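Long-range contact in glycogen synthase (Cyanobacterium sp. CLg1, PDB 6GNF), which is a bacterial glycogen (starch) synthase of the glycosyltransferase class, built from two Rossmann-like domains and modelled here with bound adenosine-5'-diphosphate: residues A424-P430 with T448-A453. Numbering follows the deposited sequence.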
# COMPACT_ATOMS: atom_id res chain seq x y z
N ALA A 424 -15.41 11.04 13.06
CA ALA A 424 -15.20 10.00 14.05
C ALA A 424 -14.30 10.49 15.18
O ALA A 424 -13.43 11.34 14.98
CB ALA A 424 -14.59 8.76 13.41
N ASP A 425 -14.51 9.92 16.37
CA ASP A 425 -13.62 10.17 17.50
C ASP A 425 -12.42 9.26 17.44
O ASP A 425 -11.32 9.64 17.84
CB ASP A 425 -14.37 9.92 18.80
CG ASP A 425 -15.53 10.85 18.96
OD1 ASP A 425 -15.32 12.06 18.77
OD2 ASP A 425 -16.65 10.37 19.28
N TYR A 426 -12.64 8.05 16.93
CA TYR A 426 -11.60 7.03 16.89
C TYR A 426 -11.47 6.41 15.50
O TYR A 426 -12.46 6.19 14.81
CB TYR A 426 -11.92 5.95 17.93
CG TYR A 426 -11.95 6.48 19.35
CD1 TYR A 426 -10.78 6.81 20.01
CD2 TYR A 426 -13.16 6.65 20.02
CE1 TYR A 426 -10.80 7.30 21.30
CE2 TYR A 426 -13.19 7.14 21.32
CZ TYR A 426 -12.01 7.47 21.96
OH TYR A 426 -12.05 7.95 23.26
N CYS A 427 -10.23 6.11 15.12
CA CYS A 427 -9.92 5.40 13.88
C CYS A 427 -9.56 3.95 14.21
O CYS A 427 -8.52 3.68 14.80
CB CYS A 427 -8.77 6.09 13.16
SG CYS A 427 -8.13 5.18 11.76
N LEU A 428 -10.43 3.02 13.82
CA LEU A 428 -10.35 1.63 14.25
C LEU A 428 -9.69 0.76 13.18
O LEU A 428 -10.23 0.64 12.07
CB LEU A 428 -11.76 1.13 14.53
CG LEU A 428 -11.96 -0.23 15.19
CD1 LEU A 428 -11.47 -0.20 16.63
CD2 LEU A 428 -13.43 -0.61 15.15
N MET A 429 -8.53 0.19 13.50
CA MET A 429 -7.77 -0.64 12.56
C MET A 429 -7.35 -1.98 13.19
O MET A 429 -6.21 -2.13 13.64
CB MET A 429 -6.52 0.10 12.09
CG MET A 429 -6.80 1.45 11.46
SD MET A 429 -5.28 2.25 10.92
CE MET A 429 -4.80 1.20 9.57
N PRO A 430 -8.25 -2.98 13.16
CA PRO A 430 -7.95 -4.30 13.70
C PRO A 430 -7.19 -5.18 12.71
O PRO A 430 -7.62 -6.29 12.39
CB PRO A 430 -9.35 -4.87 13.97
CG PRO A 430 -10.18 -4.28 12.88
CD PRO A 430 -9.63 -2.90 12.64
N THR A 448 -8.27 12.77 15.23
CA THR A 448 -9.03 11.54 15.42
C THR A 448 -8.05 10.48 15.93
O THR A 448 -7.01 10.25 15.32
CB THR A 448 -9.70 11.11 14.10
OG1 THR A 448 -10.65 12.10 13.70
CG2 THR A 448 -10.41 9.77 14.24
N ILE A 449 -8.41 9.84 17.03
CA ILE A 449 -7.48 9.01 17.79
C ILE A 449 -7.45 7.57 17.30
O ILE A 449 -8.48 6.89 17.30
CB ILE A 449 -7.86 9.03 19.29
CG1 ILE A 449 -7.63 10.43 19.86
CG2 ILE A 449 -7.04 8.00 20.06
CD1 ILE A 449 -8.30 10.68 21.19
N PRO A 450 -6.26 7.08 16.89
CA PRO A 450 -6.17 5.69 16.45
C PRO A 450 -6.34 4.65 17.56
O PRO A 450 -5.78 4.81 18.65
CB PRO A 450 -4.76 5.59 15.84
CG PRO A 450 -4.33 6.99 15.59
CD PRO A 450 -5.00 7.80 16.66
N VAL A 451 -7.10 3.60 17.27
CA VAL A 451 -7.19 2.42 18.10
C VAL A 451 -6.85 1.26 17.18
O VAL A 451 -7.65 0.88 16.33
CB VAL A 451 -8.59 2.25 18.72
CG1 VAL A 451 -8.65 1.04 19.64
CG2 VAL A 451 -9.00 3.50 19.47
N VAL A 452 -5.65 0.71 17.35
CA VAL A 452 -5.03 -0.12 16.33
C VAL A 452 -4.49 -1.44 16.87
O VAL A 452 -4.23 -1.59 18.06
CB VAL A 452 -3.88 0.65 15.65
CG1 VAL A 452 -4.40 1.94 15.04
CG2 VAL A 452 -2.75 0.95 16.62
N ALA A 453 -4.36 -2.41 15.98
CA ALA A 453 -3.72 -3.68 16.31
C ALA A 453 -2.22 -3.47 16.54
O ALA A 453 -1.60 -2.64 15.87
CB ALA A 453 -3.93 -4.69 15.20
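The Tyr426 ring lies alongside Ile449, both side chains leaving the sheet on the same face, with CD1 of Tyr426 3.7 Å from CB of Ile449. The Ile449 carbonyl oxygen sits at the ring edge, near its plane. CG2 of Val451 reaches CD1 of Tyr426 obliquely, at 3.8 Å, from the next position on that face; this methyl stands beside the backbone N (CG1 anti to it, chi1 -177°), which carries it back toward the ring. Leu428 meets Val451 more loosely. Phe353 stacks on Tyr426, and helices 485-503 and 509-520 pack over this face.

Strands 426-429 and 449-452 are parallel neighbours, their axes 22° apart, and helix 439-445 links them in a beta-alpha-beta unit of the Rossmann-like domain with a parallel six-stranded sheet. Five backbone hydrogen bonds join the two segments in a ladder, the outer two using Asp425 O and Ala453 N, just beyond the strands. Val451 N to Cys427 O is nearly straight at 175°, whereas Cys427 N approaches Ile449 O from above the carbonyl plane.

On the other face, which helix 439-445 packs against, CB of Met429 meets CG1 of Val452 at 4.1 Å. CG and SD of Met429 stay beside the same methyl, and the bend at chi3 carries only CE away from Val452; the side chain comes within about 5 Å of the bound adenosine-5'-diphosphate. Before the strands begin, CG2 of Thr448 lies against the backbone of 424-425, 3.5 Å from Ala424 O and 3.7 Å from Asp425 O, while its OG1 is hydrogen-bonded to Thr421 O and Lys331.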